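Local coordinates for protein pyrrolidone-carboxylate peptidase (Deinococcus radiodurans R1, PDB 5Z48) that probably removes N-terminal pyroglutamyl groups from polypeptides as a cytoplasmic cysteine peptidase of the C15 family, and binds the product pyroglutamate, at residues Thr81-Gly86 / Asn139-Tyr144. Sequence-based numbering, arbitrary orientation.
Sequences TLERVG and NSAGLY. With PCA (pyroglutamic acid), chain I.
With CG anti to its backbone N (chi1 -171°), Arg84 runs alongside Asn139, whose CG is anti to the carbonyl carbon (chi1 -66°), and the two side chains point the same way. Arg84 NE donates to Asn139 OD1 at 2.8 Å, with OD1 lying in the guanidinium plane and the amide turned 30° from it. A water closes the pair into a ring, accepting from Arg84 NH2 and Asn139 ND2. Arg84 NH1 forms a salt bridge to Asp104 of a neighbouring subunit, so the pair lies at a subunit interface. An alanine in place of Arg84 would probably leave Asn139 OD1 without this donor and Asp104 of the other subunit without its mate. The contact joins strand 80-90 to the loop between strand 135-138 and helix 145-159. Val85 CG1 rests 3.4 Å from Asn139 O, and a second water bridges Val85 O to Ala141 N. Glu83 lays CD 3.4 Å from Ala141 CB. Its OE1 accepts from Ser138 OG, while OE2 is hydrogen-bonded to His171 ND1 and salt-bridged to Arg77, which also bonds Ser140 O. Gly142 N donates to Ser140 OG in an ST turn; farther on, Tyr144 CD2 sits 3.2 Å from pyroglutamate O. Glu83, His171 and Cys146 probably form the family's Cys-His-Glu triad; bonds at both Glu83 carboxylate oxygens are consistent with its orienting His171, whose NE2 bonds the ligand.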
loop_
_atom_site.group_PDB
_atom_site.type_symbol
_atom_site.label_atom_id
_atom_site.label_comp_id
_atom_site.label_asym_id
_atom_site.label_seq_id
_atom_site.Cartn_x
_atom_site.Cartn_y
_atom_site.Cartn_z
ATOM N N THR B 81 -14.129 -8.425 5.306
ATOM C CA THR B 81 -14.195 -7.594 6.504
ATOM C C THR B 81 -15.634 -7.378 6.956
ATOM O O THR B 81 -16.580 -7.380 6.155
ATOM C CB THR B 81 -13.524 -6.195 6.315
ATOM O OG1 THR B 81 -14.022 -5.550 5.117
ATOM C CG2 THR B 81 -11.991 -6.350 6.232
ATOM N N LEU B 82 -15.796 -7.240 8.274
ATOM C CA LEU B 82 -17.090 -6.950 8.903
ATOM C C LEU B 82 -17.082 -5.506 9.388
ATOM O O LEU B 82 -16.169 -5.106 10.139
ATOM C CB LEU B 82 -17.337 -7.878 10.098
ATOM C CG LEU B 82 -17.368 -9.353 9.820
ATOM C CD1 LEU B 82 -17.337 -10.064 11.172
ATOM C CD2 LEU B 82 -18.631 -9.704 9.018
ATOM N N GLU B 83 -18.102 -4.715 8.986
ATOM C CA GLU B 83 -18.172 -3.304 9.369
ATOM C C GLU B 83 -18.685 -3.149 10.785
ATOM O O GLU B 83 -19.761 -3.659 11.140
ATOM C CB GLU B 83 -19.082 -2.519 8.400
ATOM C CG GLU B 83 -18.514 -2.515 6.985
ATOM C CD GLU B 83 -17.133 -1.897 6.851
ATOM O OE1 GLU B 83 -16.659 -1.189 7.790
ATOM O OE2 GLU B 83 -16.487 -2.175 5.793
ATOM N N ARG B 84 -17.928 -2.418 11.613
ATOM C CA ARG B 84 -18.377 -2.197 12.978
ATOM C C ARG B 84 -19.468 -1.164 13.070
ATOM O O ARG B 84 -20.277 -1.224 14.001
ATOM C CB ARG B 84 -17.181 -1.786 13.852
ATOM C CG ARG B 84 -17.553 -1.743 15.352
ATOM C CD ARG B 84 -16.399 -1.221 16.244
ATOM N NE ARG B 84 -15.207 -2.075 16.187
ATOM C CZ ARG B 84 -14.962 -3.084 17.025
ATOM N NH1 ARG B 84 -15.873 -3.443 17.947
ATOM N NH2 ARG B 84 -13.792 -3.735 16.950
ATOM N N VAL B 85 -19.463 -0.165 12.183
ATOM C CA VAL B 85 -20.282 1.033 12.403
ATOM C C VAL B 85 -20.764 1.596 11.071
ATOM O O VAL B 85 -20.013 1.697 10.093
ATOM C CB VAL B 85 -19.502 2.062 13.250
ATOM C CG1 VAL B 85 -18.219 2.463 12.541
ATOM C CG2 VAL B 85 -20.374 3.256 13.589
ATOM N N GLY B 86 -22.041 1.973 11.054
ATOM C CA GLY B 86 -22.614 2.731 9.947
ATOM C C GLY B 86 -22.792 4.174 10.389
ATOM O O GLY B 86 -23.411 4.442 11.411
ATOM N N ASN B 139 -13.481 -0.548 10.706
ATOM C CA ASN B 139 -14.124 0.489 11.501
ATOM C C ASN B 139 -14.569 1.680 10.666
ATOM O O ASN B 139 -15.068 2.670 11.227
ATOM C CB ASN B 139 -13.176 0.898 12.619
ATOM C CG ASN B 139 -12.974 -0.242 13.584
ATOM O OD1 ASN B 139 -13.963 -0.868 13.964
ATOM N ND2 ASN B 139 -11.741 -0.527 13.963
ATOM N N SER B 140 -14.485 1.582 9.346
ATOM C CA SER B 140 -15.200 2.497 8.451
ATOM C C SER B 140 -15.636 1.760 7.197
ATOM O O SER B 140 -14.807 1.105 6.546
ATOM C CB SER B 140 -14.358 3.705 8.050
ATOM O OG SER B 140 -15.050 4.446 7.016
ATOM N N ALA B 141 -16.922 1.863 6.857
ATOM C CA ALA B 141 -17.485 1.264 5.640
ATOM C C ALA B 141 -17.406 2.211 4.446
ATOM O O ALA B 141 -18.023 1.927 3.407
ATOM C CB ALA B 141 -18.948 0.851 5.876
ATOM N N GLY B 142 -16.656 3.311 4.569
ATOM C CA GLY B 142 -16.787 4.432 3.643
ATOM C C GLY B 142 -18.066 5.208 3.947
ATOM O O GLY B 142 -18.754 4.913 4.900
ATOM N N LEU B 143 -18.333 6.242 3.129
ATOM C CA LEU B 143 -19.567 7.032 3.229
ATOM C C LEU B 143 -20.347 6.985 1.904
ATOM O O LEU B 143 -21.084 7.902 1.574
ATOM C CB LEU B 143 -19.266 8.470 3.682
ATOM C CG LEU B 143 -18.627 8.498 5.093
ATOM C CD1 LEU B 143 -18.361 9.966 5.413
ATOM C CD2 LEU B 143 -19.516 7.897 6.186
ATOM N N TYR B 144 -20.185 5.877 1.147
ATOM C CA TYR B 144 -20.855 5.664 -0.127
ATOM C C TYR B 144 -22.096 4.797 0.112
ATOM O O TYR B 144 -22.683 4.864 1.186
ATOM C CB TYR B 144 -19.842 5.056 -1.103
ATOM C CG TYR B 144 -20.149 4.972 -2.608
ATOM C CD1 TYR B 144 -20.591 6.059 -3.377
ATOM C CD2 TYR B 144 -19.894 3.786 -3.268
ATOM C CE1 TYR B 144 -20.787 5.941 -4.762
ATOM C CE2 TYR B 144 -20.089 3.658 -4.650
ATOM C CZ TYR B 144 -20.522 4.735 -5.394
ATOM O OH TYR B 144 -20.693 4.594 -6.757
HETATM N N PCA I . -19.416 -1.204 -2.968
HETATM C CA PCA I . -19.702 0.224 -2.872
HETATM C CB PCA I . -21.141 0.444 -3.369
HETATM C CG PCA I . -21.656 -0.886 -3.921
HETATM C CD PCA I . -20.551 -1.850 -3.570
HETATM O OE PCA I . -20.643 -3.060 -3.805
HETATM C C PCA I . -19.432 0.722 -1.438
HETATM O O PCA I . -20.071 1.639 -0.914
HETATM O OXT PCA I . -18.550 0.161 -0.728
HETATM O O HOH W 1 -11.392 -3.029 15.499
HETATM O O HOH W 2 -18.894 3.508 8.218
#